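Local coordinates for endo-alpha-mannosidase (Bacteroides thetaiotaomicron, PDB 4ACY), which hydrolyses internal alpha-mannosidic linkages as a family GH99 endo-acting glycosidase, an activity associated with N-glycan processing, at residues Y46-G51 with S121-G126; S134-L139 with D173-H178; L227-S232 with G253-S258; F249-F254 with G295-D300. One frame throughout, in Å; residues are numbered along the deposited sequence. Where two conformers were deposited one is given.

Interaction 1: residues Y46-G51 with S121-G126; sequences YYNWYG and SVTWWG. With FMT (formic acid), chain F.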
loop_
_atom_site.group_PDB
_atom_site.type_symbol
_atom_site.label_atom_id
_atom_site.label_comp_id
_atom_site.label_asym_id
_atom_site.label_seq_id
_atom_site.Cartn_x
_atom_site.Cartn_y
_atom_site.Cartn_z
ATOM N N TYR A 46 -3.750 -1.474 0.304
ATOM C CA TYR A 46 -5.004 -1.636 1.042
ATOM C C TYR A 46 -4.724 -2.082 2.472
ATOM O O TYR A 46 -3.898 -2.978 2.696
ATOM C CB TYR A 46 -5.880 -2.683 0.341
ATOM C CG TYR A 46 -7.244 -2.810 0.977
ATOM C CD1 TYR A 46 -8.287 -1.951 0.602
ATOM C CD2 TYR A 46 -7.490 -3.759 1.964
ATOM C CE1 TYR A 46 -9.525 -2.032 1.211
ATOM C CE2 TYR A 46 -8.745 -3.856 2.585
ATOM C CZ TYR A 46 -9.762 -2.987 2.190
ATOM O OH TYR A 46 -11.001 -3.059 2.814
ATOM N N TYR A 47 -5.433 -1.480 3.428
ATOM C CA TYR A 47 -5.244 -1.737 4.853
ATOM C C TYR A 47 -6.499 -2.337 5.474
ATOM O O TYR A 47 -7.600 -1.775 5.369
ATOM C CB TYR A 47 -4.773 -0.455 5.574
ATOM C CG TYR A 47 -3.422 -0.060 5.029
ATOM C CD1 TYR A 47 -3.312 0.670 3.848
ATOM C CD2 TYR A 47 -2.248 -0.512 5.636
ATOM C CE1 TYR A 47 -2.070 0.960 3.292
ATOM C CE2 TYR A 47 -1.013 -0.227 5.092
ATOM C CZ TYR A 47 -0.927 0.503 3.925
ATOM O OH TYR A 47 0.309 0.795 3.380
ATOM N N ASN A 48 -6.321 -3.512 6.064
ATOM C CA ASN A 48 -7.437 -4.284 6.611
ATOM C C ASN A 48 -7.390 -4.348 8.138
ATOM O O ASN A 48 -7.851 -5.315 8.780
ATOM C CB ASN A 48 -7.469 -5.678 5.984
ATOM C CG ASN A 48 -6.285 -6.540 6.409
ATOM O OD1 ASN A 48 -5.264 -6.034 6.888
ATOM N ND2 ASN A 48 -6.428 -7.851 6.253
ATOM N N TRP A 49 -6.870 -3.281 8.722
ATOM C CA TRP A 49 -6.580 -3.276 10.144
ATOM C C TRP A 49 -7.595 -2.515 10.988
ATOM O O TRP A 49 -7.397 -2.382 12.183
ATOM C CB TRP A 49 -5.146 -2.793 10.414
ATOM C CG TRP A 49 -4.769 -1.435 9.874
ATOM C CD1 TRP A 49 -5.592 -0.364 9.617
ATOM C CD2 TRP A 49 -3.444 -1.005 9.565
ATOM N NE1 TRP A 49 -4.843 0.713 9.161
ATOM C CE2 TRP A 49 -3.521 0.341 9.131
ATOM C CE3 TRP A 49 -2.183 -1.624 9.643
ATOM C CZ2 TRP A 49 -2.387 1.074 8.751
ATOM C CZ3 TRP A 49 -1.056 -0.899 9.268
ATOM C CH2 TRP A 49 -1.163 0.437 8.825
ATOM N N TYR A 50 -8.695 -2.077 10.375
ATOM C CA TYR A 50 -9.659 -1.221 11.068
ATOM C C TYR A 50 -10.708 -2.078 11.744
ATOM O O TYR A 50 -11.093 -3.108 11.222
ATOM C CB TYR A 50 -10.309 -0.236 10.102
ATOM C CG TYR A 50 -9.293 0.686 9.467
ATOM C CD1 TYR A 50 -8.712 1.723 10.199
ATOM C CD2 TYR A 50 -8.885 0.497 8.149
ATOM C CE1 TYR A 50 -7.760 2.558 9.632
ATOM C CE2 TYR A 50 -7.947 1.338 7.566
ATOM C CZ TYR A 50 -7.373 2.344 8.319
ATOM O OH TYR A 50 -6.426 3.143 7.733
ATOM N N GLY A 51 -11.163 -1.652 12.918
ATOM C CA GLY A 51 -12.146 -2.434 13.652
ATOM C C GLY A 51 -12.994 -1.507 14.480
ATOM O O GLY A 51 -12.573 -0.396 14.768
ATOM N N SER A 121 -3.236 -4.560 -2.873
ATOM C CA SER A 121 -2.186 -5.245 -2.132
ATOM C C SER A 121 -2.498 -5.086 -0.667
ATOM O O SER A 121 -2.391 -3.998 -0.117
ATOM C CB SER A 121 -0.820 -4.645 -2.437
ATOM O OG SER A 121 0.185 -5.472 -1.865
ATOM N N VAL A 122 -2.942 -6.165 -0.042
ATOM C CA VAL A 122 -3.379 -6.080 1.339
ATOM C C VAL A 122 -2.230 -6.194 2.324
ATOM O O VAL A 122 -1.398 -7.109 2.236
ATOM C CB VAL A 122 -4.477 -7.138 1.653
ATOM C CG1 VAL A 122 -3.940 -8.551 1.529
ATOM C CG2 VAL A 122 -5.046 -6.907 3.040
ATOM N N THR A 123 -2.221 -5.284 3.289
ATOM C CA THR A 123 -1.280 -5.348 4.396
ATOM C C THR A 123 -1.268 -6.752 5.054
ATOM O O THR A 123 -2.331 -7.318 5.361
ATOM C CB THR A 123 -1.603 -4.200 5.392
ATOM O OG1 THR A 123 -0.485 -3.973 6.248
ATOM C CG2 THR A 123 -2.874 -4.532 6.207
ATOM N N TRP A 124 -0.070 -7.311 5.274
ATOM C CA TRP A 124 0.041 -8.666 5.823
ATOM C C TRP A 124 1.033 -8.681 6.980
ATOM O O TRP A 124 2.215 -8.363 6.808
ATOM C CB TRP A 124 0.471 -9.663 4.737
ATOM C CG TRP A 124 0.515 -11.070 5.247
ATOM C CD1 TRP A 124 1.620 -11.750 5.691
ATOM C CD2 TRP A 124 -0.596 -11.957 5.408
ATOM N NE1 TRP A 124 1.259 -13.021 6.096
ATOM C CE2 TRP A 124 -0.092 -13.171 5.934
ATOM C CE3 TRP A 124 -1.966 -11.849 5.148
ATOM C CZ2 TRP A 124 -0.921 -14.277 6.205
ATOM C CZ3 TRP A 124 -2.796 -12.950 5.423
ATOM C CH2 TRP A 124 -2.261 -14.146 5.941
ATOM N N TRP A 125 0.535 -9.039 8.157
ATOM C CA TRP A 125 1.306 -8.881 9.393
ATOM C C TRP A 125 1.795 -10.199 9.991
ATOM O O TRP A 125 2.067 -10.291 11.186
ATOM C CB TRP A 125 0.501 -8.037 10.396
ATOM C CG TRP A 125 0.522 -6.595 10.007
ATOM C CD1 TRP A 125 -0.413 -5.925 9.263
ATOM C CD2 TRP A 125 1.551 -5.649 10.309
ATOM N NE1 TRP A 125 -0.025 -4.613 9.087
ATOM C CE2 TRP A 125 1.169 -4.414 9.735
ATOM C CE3 TRP A 125 2.752 -5.719 11.030
ATOM C CZ2 TRP A 125 1.962 -3.262 9.832
ATOM C CZ3 TRP A 125 3.534 -4.576 11.129
ATOM C CH2 TRP A 125 3.129 -3.358 10.542
ATOM N N GLY A 126 1.937 -11.208 9.143
ATOM C CA GLY A 126 2.522 -12.478 9.563
ATOM C C GLY A 126 1.558 -13.435 10.225
ATOM O O GLY A 126 0.364 -13.416 9.952
HETATM C C FMT F . 3.095 0.066 5.166
HETATM O O1 FMT F . 2.885 0.973 5.980
HETATM O O2 FMT F . 2.219 -0.429 4.452
HETATM O O HOH W 1 -4.004 -9.328 6.383
#
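The indoles of W49 and W125 meet rim to rim, their planes turned by 35°: NE1 of W125 lies 3.7 Å from CE3 of W49, at the edge of the W49 ring and near its plane, and neither ring covers the other. One face of W49 carries Y47, whose CD2 stands over the rim, H61 stacks on W49, and Y50 CG lies in plane at the edge; W49 CD1 stands over the centre of the Y50 ring. The Y47 ring has a formic acid molecule, probably from the crystallisation liquor, in its plane; Y47 OH donates to its O2 at 2.5 Å and is also hydrogen-bonded to Y248. T123 CB approaches Y47 CD2 obliquely, at 3.8 Å, and T123 OG1 bonds to E154. Strands 42-46 and 117-124 pair in parallel as the first two staves of a TIM barrel, with Y46 opposite V122. Y46 N donates to S121 O and T123 N to Y46 O, each at 2.9 Å. Chi1 of 68° sets N48 CG between its backbone N and carbonyl carbon, 3.6 Å from V122 CG2. A water bridges N48 ND2 and T123 O.

Interaction 2: residues S134-L139 with D173-H178; sequences SVSLLL and DTYGDH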
loop_
_atom_site.group_PDB
_atom_site.type_symbol
_atom_site.label_atom_id
_atom_site.label_comp_id
_atom_site.label_asym_id
_atom_site.label_seq_id
_atom_site.Cartn_x
_atom_site.Cartn_y
_atom_site.Cartn_z
ATOM N N SER A 134 -10.988 -10.862 7.103
ATOM C CA SER A 134 -11.075 -9.826 6.075
ATOM C C SER A 134 -10.471 -10.270 4.751
ATOM O O SER A 134 -10.988 -9.935 3.696
ATOM C CB SER A 134 -10.431 -8.513 6.538
ATOM O OG SER A 134 -9.066 -8.702 6.823
ATOM N N VAL A 135 -9.390 -11.044 4.803
ATOM C CA VAL A 135 -8.735 -11.453 3.554
ATOM C C VAL A 135 -9.629 -12.342 2.681
ATOM O O VAL A 135 -9.737 -12.119 1.472
ATOM C CB VAL A 135 -7.334 -12.069 3.790
ATOM C CG1 VAL A 135 -6.742 -12.535 2.476
ATOM C CG2 VAL A 135 -6.415 -11.018 4.419
ATOM N N SER A 136 -10.281 -13.326 3.292
ATOM C CA SER A 136 -11.207 -14.193 2.555
ATOM C C SER A 136 -12.351 -13.405 1.927
ATOM O O SER A 136 -12.687 -13.605 0.752
ATOM C CB SER A 136 -11.752 -15.285 3.471
ATOM O OG SER A 136 -10.700 -16.167 3.808
ATOM N N LEU A 137 -12.927 -12.492 2.703
ATOM C CA LEU A 137 -14.003 -11.628 2.213
ATOM C C LEU A 137 -13.530 -10.728 1.080
ATOM O O LEU A 137 -14.272 -10.506 0.124
ATOM C CB LEU A 137 -14.566 -10.750 3.336
ATOM C CG LEU A 137 -15.208 -11.387 4.570
ATOM C CD1 LEU A 137 -15.477 -10.305 5.610
ATOM C CD2 LEU A 137 -16.478 -12.122 4.199
ATOM N N LEU A 138 -12.312 -10.192 1.195
ATOM C CA LEU A 138 -11.768 -9.331 0.148
ATOM C C LEU A 138 -11.644 -10.104 -1.166
ATOM O O LEU A 138 -12.052 -9.616 -2.216
ATOM C CB LEU A 138 -10.416 -8.741 0.566
ATOM C CG LEU A 138 -9.944 -7.538 -0.249
ATOM C CD1 LEU A 138 -10.910 -6.374 -0.110
ATOM C CD2 LEU A 138 -8.538 -7.129 0.174
ATOM N N LEU A 139 -11.091 -11.309 -1.087
ATOM C CA LEU A 139 -10.959 -12.179 -2.249
ATOM C C LEU A 139 -12.336 -12.484 -2.851
ATOM O O LEU A 139 -12.541 -12.308 -4.056
ATOM C CB LEU A 139 -10.234 -13.472 -1.852
ATOM C CG LEU A 139 -8.722 -13.318 -1.651
ATOM C CD1 LEU A 139 -8.179 -14.456 -0.822
ATOM C CD2 LEU A 139 -8.024 -13.232 -2.999
ATOM N N ASP A 173 -0.686 -21.386 -0.068
ATOM C CA ASP A 173 -1.504 -22.564 0.271
ATOM C C ASP A 173 -2.948 -22.220 0.559
ATOM O O ASP A 173 -3.853 -22.968 0.205
ATOM C CB ASP A 173 -0.929 -23.313 1.478
ATOM C CG ASP A 173 0.360 -24.039 1.163
ATOM O OD1 ASP A 173 0.715 -24.185 -0.024
ATOM O OD2 ASP A 173 1.037 -24.460 2.119
ATOM N N THR A 174 -3.170 -21.097 1.223
ATOM C CA THR A 174 -4.505 -20.742 1.664
ATOM C C THR A 174 -5.307 -19.983 0.608
ATOM O O THR A 174 -6.501 -20.220 0.451
ATOM C CB THR A 174 -4.454 -19.923 2.971
ATOM O OG1 THR A 174 -3.591 -20.577 3.913
ATOM C CG2 THR A 174 -5.839 -19.752 3.565
ATOM N N TYR A 175 -4.652 -19.077 -0.109
ATOM C CA TYR A 175 -5.343 -18.179 -1.028
ATOM C C TYR A 175 -5.006 -18.400 -2.490
ATOM O O TYR A 175 -5.677 -17.850 -3.357
ATOM C CB TYR A 175 -5.020 -16.725 -0.678
ATOM C CG TYR A 175 -5.258 -16.406 0.769
ATOM C CD1 TYR A 175 -6.520 -16.579 1.342
ATOM C CD2 TYR A 175 -4.225 -15.942 1.573
ATOM C CE1 TYR A 175 -6.741 -16.278 2.670
ATOM C CE2 TYR A 175 -4.436 -15.640 2.898
ATOM C CZ TYR A 175 -5.686 -15.816 3.443
ATOM O OH TYR A 175 -5.882 -15.511 4.767
ATOM N N GLY A 176 -3.965 -19.182 -2.755
ATOM C CA GLY A 176 -3.419 -19.318 -4.119
ATOM C C GLY A 176 -4.358 -19.902 -5.160
ATOM O O GLY A 176 -4.242 -19.592 -6.354
ATOM N N ASP A 177 -5.291 -20.740 -4.707
ATOM C CA ASP A 177 -6.317 -21.310 -5.578
ATOM C C ASP A 177 -7.501 -20.374 -5.822
ATOM O O ASP A 177 -8.356 -20.664 -6.653
ATOM C CB ASP A 177 -6.859 -22.615 -4.979
ATOM C CG ASP A 177 -5.862 -23.748 -5.020
ATOM O OD1 ASP A 177 -4.746 -23.582 -5.551
ATOM O OD2 ASP A 177 -6.206 -24.833 -4.513
ATOM N N HIS A 178 -7.575 -19.267 -5.085
ATOM C CA HIS A 178 -8.709 -18.362 -5.221
ATOM C C HIS A 178 -8.764 -17.668 -6.587
ATOM O O HIS A 178 -7.744 -17.188 -7.069
ATOM C CB HIS A 178 -8.726 -17.323 -4.095
ATOM C CG HIS A 178 -10.065 -16.688 -3.904
ATOM N ND1 HIS A 178 -10.906 -17.013 -2.860
ATOM C CD2 HIS A 178 -10.727 -15.777 -4.651
ATOM C CE1 HIS A 178 -12.023 -16.315 -2.965
ATOM N NE2 HIS A 178 -11.937 -15.554 -4.041
HETATM O O HOH W 2 -8.386 -15.855 5.530
#
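V135 and L139, one helical turn apart, pack against Y175 and H178. The dense part of the contact is apolar. CG1 of V135 sits over one face of the Y175 ring, 3.8 Å from its centroid and displaced toward the rim, in a CH-pi contact; T174 CG2 lies over the opposite face, so the phenol is sandwiched between two methyls. L139 works in two directions. Its CD1 reaches Y175 CD1 at 3.5 Å, while its CB is centred over the H178 imidazole, 3.5 Å from the ring centroid and only 9° off the normal. A type I beta turn from Y175 to H178, closed by H178 N donating to Y175 O at 2.9 Å, folds the chain back so that both rings face the same helix. Chi1 of -160° sets H178 CG anti to its backbone N, 3.8 Å from L139 CB.

Toward S136 the packing is looser. S136 OG comes no nearer than 4.1 Å to Y175 CE1, at the edge of the ring, and a water links the two hydroxyls, 2.9 Å from S136 OG and 2.6 Å from Y175 OH. That water lies in the ring plane, next to the partly exposed S136.

The contact joins helix 133-145 to the last part of helix 161-175 and the turn that follows it; the two are consecutive helices on the outside of the barrel. Beneath them is strand 148-153: F151 meets the Y175 ring and touches V135, and V149 touches L139. H178 also rests on D140 and A143 farther along helix 133-145.

Interaction 3: residues L227-S232 with G253-S258; sequences LTLKES and GFTNAS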
loop_
_atom_site.group_PDB
_atom_site.type_symbol
_atom_site.label_atom_id
_atom_site.label_comp_id
_atom_site.label_asym_id
_atom_site.label_seq_id
_atom_site.Cartn_x
_atom_site.Cartn_y
_atom_site.Cartn_z
ATOM N N LEU A 227 11.395 -2.789 -1.038
ATOM C CA LEU A 227 11.331 -1.345 -0.871
ATOM C C LEU A 227 12.741 -0.789 -1.008
ATOM O O LEU A 227 13.660 -1.209 -0.288
ATOM C CB LEU A 227 10.739 -0.977 0.495
ATOM C CG LEU A 227 10.556 0.516 0.785
ATOM C CD1 LEU A 227 9.625 1.129 -0.227
ATOM C CD2 LEU A 227 9.996 0.692 2.199
ATOM N N THR A 228 12.907 0.129 -1.953
ATOM C CA THR A 228 14.179 0.809 -2.127
ATOM C C THR A 228 14.046 2.214 -1.557
ATOM O O THR A 228 13.008 2.837 -1.702
ATOM C CB THR A 228 14.657 0.833 -3.611
ATOM O OG1 THR A 228 16.001 1.366 -3.683
ATOM C CG2 THR A 228 13.732 1.657 -4.478
ATOM N N LEU A 229 15.107 2.681 -0.899
ATOM C CA LEU A 229 15.164 4.044 -0.351
ATOM C C LEU A 229 15.876 5.035 -1.264
ATOM O O LEU A 229 15.618 6.231 -1.213
ATOM C CB LEU A 229 15.884 4.030 0.994
ATOM C CG LEU A 229 15.242 3.204 2.096
ATOM C CD1 LEU A 229 16.221 3.220 3.274
ATOM C CD2 LEU A 229 13.879 3.776 2.454
ATOM N N LYS A 230 16.787 4.537 -2.092
ATOM C CA LYS A 230 17.572 5.423 -2.930
ATOM C C LYS A 230 18.113 4.707 -4.159
ATOM O O LYS A 230 18.432 3.516 -4.119
ATOM C CB LYS A 230 18.723 6.055 -2.132
ATOM C CG LYS A 230 19.740 5.075 -1.536
ATOM C CD LYS A 230 20.649 5.770 -0.503
ATOM C CE LYS A 230 20.000 5.824 0.862
ATOM N NZ LYS A 230 20.632 6.874 1.718
ATOM N N GLU A 231 18.198 5.464 -5.244
ATOM C CA GLU A 231 18.735 4.993 -6.511
ATOM C C GLU A 231 20.107 4.312 -6.370
ATOM O O GLU A 231 20.387 3.325 -7.062
ATOM C CB GLU A 231 18.787 6.184 -7.478
ATOM C CG GLU A 231 19.330 5.886 -8.848
ATOM C CD GLU A 231 18.758 6.799 -9.900
ATOM O OE1 GLU A 231 18.394 7.961 -9.587
ATOM O OE2 GLU A 231 18.678 6.343 -11.053
ATOM N N SER A 232 20.938 4.817 -5.452
ATOM C CA SER A 232 22.302 4.298 -5.263
ATOM C C SER A 232 22.350 2.947 -4.558
ATOM O O SER A 232 23.389 2.277 -4.559
ATOM C CB SER A 232 23.191 5.319 -4.536
ATOM O OG SER A 232 22.795 5.449 -3.182
ATOM N N GLY A 253 9.948 13.337 -2.024
ATOM C CA GLY A 253 11.228 13.699 -1.414
ATOM C C GLY A 253 11.464 13.138 -0.029
ATOM O O GLY A 253 12.538 13.332 0.530
ATOM N N PHE A 254 10.481 12.433 0.537
ATOM C CA PHE A 254 10.706 11.814 1.837
ATOM C C PHE A 254 11.930 10.896 1.797
ATOM O O PHE A 254 12.690 10.827 2.769
ATOM C CB PHE A 254 9.482 11.051 2.330
ATOM C CG PHE A 254 9.685 10.426 3.672
ATOM C CD1 PHE A 254 9.940 11.226 4.794
ATOM C CD2 PHE A 254 9.676 9.044 3.811
ATOM C CE1 PHE A 254 10.164 10.634 6.060
ATOM C CE2 PHE A 254 9.883 8.444 5.054
ATOM C CZ PHE A 254 10.130 9.246 6.185
ATOM N N THR A 255 12.087 10.174 0.690
ATOM C CA THR A 255 13.306 9.447 0.394
ATOM C C THR A 255 13.752 9.809 -1.027
ATOM O O THR A 255 12.987 10.373 -1.808
ATOM C CB THR A 255 13.130 7.918 0.470
ATOM O OG1 THR A 255 12.195 7.498 -0.522
ATOM C CG2 THR A 255 12.686 7.460 1.864
ATOM N N ASN A 256 14.996 9.477 -1.352
ATOM C CA ASN A 256 15.495 9.596 -2.717
ATOM C C ASN A 256 14.596 8.830 -3.697
ATOM O O ASN A 256 14.239 9.341 -4.759
ATOM C CB ASN A 256 16.951 9.104 -2.786
ATOM C CG ASN A 256 17.483 9.027 -4.199
ATOM O OD1 ASN A 256 17.300 8.025 -4.883
ATOM N ND2 ASN A 256 18.180 10.072 -4.632
ATOM N N ALA A 257 14.208 7.614 -3.322
ATOM C CA ALA A 257 13.368 6.787 -4.200
ATOM C C ALA A 257 11.951 7.337 -4.406
ATOM O O ALA A 257 11.317 7.046 -5.427
ATOM C CB ALA A 257 13.303 5.380 -3.677
ATOM N N SER A 258 11.442 8.108 -3.435
ATOM C CA SER A 258 10.101 8.698 -3.555
ATOM C C SER A 258 10.171 10.141 -4.018
ATOM O O SER A 258 9.283 10.937 -3.739
ATOM C CB SER A 258 9.305 8.586 -2.252
ATOM O OG SER A 258 9.939 9.292 -1.200
HETATM O O HOH W 3 11.438 4.914 -0.757
#
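N256 and A257 reach across to L229 and E231 through two hydrogen bonds that fix the loops against each other. A257 N donates to L229 O at 2.9 Å. In the other direction E231 N, in the first residue of a short 3-10 segment, donates to N256 OD1 at 2.7 Å; the N-H points almost straight at the oxygen (173°), although the donor stands above the plane of the carboxamide C=O. Chi1 of 173° puts N256 CG anti to its backbone N, 3.8 Å from E231 N. Carbon contacts fill in round these bonds. CB of K230 meets CB of N256 at 3.6 Å, A257 CB presses on T228 O at 3.2 Å, and the side chains of L229 and T255 cross at about a right angle, with L229 CD2 and T255 CG2 3.9 Å apart. An alanine at N256 would keep the CB contact with K230 but would probably leave E231 N without its acceptor and the start of the 3-10 segment less firmly held.

Farther out, a water donates to T228 O and accepts from T255 OG1, tying the loops at a second place. T255 OG1 also accepts from S258 OG at 3.0 Å, which steadies the hydroxyl within its own loop. N262 and W263 bind the carbonyls of N256 and A257, and M266 of helix 263-272 touches T228, E231 and A257.

Strands 223-227 and 244-246 are the fifth and sixth staves of the barrel, and the two loops leave their C-terminal ends, the end at which TIM-barrel enzymes carry their active sites.

Interaction 4: residues F249-F254 with G295-D300; sequences FAATGF and GSTTRD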
loop_
_atom_site.group_PDB
_atom_site.type_symbol
_atom_site.label_atom_id
_atom_site.label_comp_id
_atom_site.label_asym_id
_atom_site.label_seq_id
_atom_site.Cartn_x
_atom_site.Cartn_y
_atom_site.Cartn_z
ATOM N N PHE A 249 6.535 5.518 -0.285
ATOM C CA PHE A 249 6.175 6.767 0.398
ATOM C C PHE A 249 5.475 7.768 -0.510
ATOM O O PHE A 249 5.967 8.079 -1.578
ATOM C CB PHE A 249 7.413 7.368 1.063
ATOM C CG PHE A 249 8.063 6.422 2.011
ATOM C CD1 PHE A 249 7.444 6.117 3.227
ATOM C CD2 PHE A 249 9.252 5.783 1.673
ATOM C CE1 PHE A 249 8.011 5.200 4.114
ATOM C CE2 PHE A 249 9.836 4.862 2.553
ATOM C CZ PHE A 249 9.216 4.572 3.774
ATOM N N ALA A 250 4.312 8.252 -0.075
ATOM C CA ALA A 250 3.503 9.127 -0.923
ATOM C C ALA A 250 4.009 10.557 -0.911
ATOM O O ALA A 250 3.608 11.357 -1.757
ATOM C CB ALA A 250 2.070 9.103 -0.485
ATOM N N ALA A 251 4.845 10.889 0.076
ATOM C CA ALA A 251 5.337 12.266 0.216
ATOM C C ALA A 251 6.591 12.456 -0.630
ATOM O O ALA A 251 7.620 11.808 -0.390
ATOM C CB ALA A 251 5.615 12.588 1.654
ATOM N N THR A 252 6.486 13.327 -1.637
ATOM C CA THR A 252 7.596 13.559 -2.559
ATOM C C THR A 252 8.821 13.996 -1.762
ATOM O O THR A 252 8.726 14.873 -0.897
ATOM C CB THR A 252 7.256 14.610 -3.639
ATOM O OG1 THR A 252 6.718 15.775 -3.010
ATOM C CG2 THR A 252 6.236 14.062 -4.610
ATOM N N GLY A 253 9.948 13.337 -2.024
ATOM C CA GLY A 253 11.228 13.699 -1.414
ATOM C C GLY A 253 11.464 13.138 -0.029
ATOM O O GLY A 253 12.538 13.332 0.530
ATOM N N PHE A 254 10.481 12.433 0.537
ATOM C CA PHE A 254 10.706 11.814 1.837
ATOM C C PHE A 254 11.930 10.896 1.797
ATOM O O PHE A 254 12.690 10.827 2.769
ATOM C CB PHE A 254 9.482 11.051 2.330
ATOM C CG PHE A 254 9.685 10.426 3.672
ATOM C CD1 PHE A 254 9.940 11.226 4.794
ATOM C CD2 PHE A 254 9.676 9.044 3.811
ATOM C CE1 PHE A 254 10.164 10.634 6.060
ATOM C CE2 PHE A 254 9.883 8.444 5.054
ATOM C CZ PHE A 254 10.130 9.246 6.185
ATOM N N GLY A 295 5.308 17.404 10.758
ATOM C CA GLY A 295 4.833 18.385 9.786
ATOM C C GLY A 295 5.702 18.539 8.542
ATOM O O GLY A 295 5.202 18.917 7.477
ATOM N N SER A 296 6.991 18.221 8.651
ATOM C CA SER A 296 7.907 18.351 7.511
ATOM C C SER A 296 7.554 17.396 6.360
ATOM O O SER A 296 7.918 17.641 5.212
ATOM C CB SER A 296 9.374 18.157 7.933
ATOM O OG SER A 296 9.658 16.827 8.339
ATOM N N THR A 297 6.854 16.311 6.680
ATOM C CA THR A 297 6.473 15.305 5.687
ATOM C C THR A 297 5.108 15.662 5.040
ATOM O O THR A 297 4.745 15.133 3.991
ATOM C CB THR A 297 6.411 13.896 6.310
ATOM O OG1 THR A 297 7.623 13.622 7.035
ATOM C CG2 THR A 297 6.253 12.818 5.228
ATOM N N THR A 298 4.372 16.579 5.658
ATOM C CA THR A 298 3.071 16.990 5.120
ATOM C C THR A 298 3.187 17.480 3.667
ATOM O O THR A 298 4.091 18.248 3.319
ATOM C CB THR A 298 2.423 18.074 6.001
ATOM O OG1 THR A 298 2.120 17.527 7.299
ATOM C CG2 THR A 298 1.116 18.610 5.357
ATOM N N ARG A 299 2.287 17.010 2.814
ATOM C CA ARG A 299 2.216 17.489 1.434
ATOM C C ARG A 299 0.759 17.805 1.143
ATOM O O ARG A 299 -0.069 16.901 1.158
ATOM C CB ARG A 299 2.739 16.419 0.454
ATOM C CG ARG A 299 4.192 15.983 0.676
ATOM C CD ARG A 299 5.229 17.012 0.211
ATOM N NE ARG A 299 6.576 16.475 0.438
ATOM C CZ ARG A 299 7.269 16.620 1.570
ATOM N NH1 ARG A 299 6.770 17.323 2.579
ATOM N NH2 ARG A 299 8.478 16.071 1.687
ATOM N N ASP A 300 0.435 19.084 0.906
ATOM C CA ASP A 300 -0.966 19.469 0.634
ATOM C C ASP A 300 -1.469 18.895 -0.690
ATOM O O ASP A 300 -0.717 18.774 -1.649
ATOM C CB ASP A 300 -1.144 20.991 0.586
ATOM C CG ASP A 300 -0.764 21.689 1.879
ATOM O OD1 ASP A 300 -0.727 21.065 2.971
ATOM O OD2 ASP A 300 -0.510 22.914 1.782
#
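R299 lays its guanidinium beside A251, whose CB lies over one face, 4.1 Å above the plane and displaced toward the rim. Along its edge the same group grips T252 O side-on, NH2 donating at 2.9 Å and NE at 3.0 Å, with the oxygen in the guanidinium plane; the NE bond falls on a lone pair of T252 O. A bend at chi2 (-75°) sets R299 CD 3.8 Å from T252 OG1. NH1 bonds to two carbonyls of its own segment, S296 O and T298 O, both at 2.9 Å. Next to this, T297 CG2 touches A251 CB at 3.6 Å and F254 CD1 at 4.0 Å, while T297 OG1 bonds to N294. The carbonyl of T252 belongs to the central peptide of a type II beta turn, A251 to F254, in which G253 takes the positive phi. A leucine in place of R299 would probably leave T252 O without both its donors and free the 295-298 bend from the clasp on its carbonyls. One cationic group thus serves three backbone oxygens, one across the contact and two in its own loop; its charge is probably stabilised by these carbonyl dipoles, and it links the loops after strands 244-246 and 276-281, with carbon contacts beside it.

Overall arrangement
All four contacts belong to one eight-stranded parallel barrel and follow its chain order. Interaction 1 joins the ends of the first and second strands; interaction 2 packs the next two helices, 133-145 and 161-175, outside the second and third. Their centres are 13 Å apart and they touch, N48 packing on S134 and V135. Interactions 3 and 4 have centres about 32 and 33 Å from that of interaction 2, across the chain's centre, and link the loops after the fifth, sixth and seventh strands. They share G253 and F254, so the loop after strand 244-246 is held from both flanks. Interactions 1, 3 and 4 thus join structure at C-terminal strand ends in two places that do not touch, about 10 and 9 Å apart at nearest atoms.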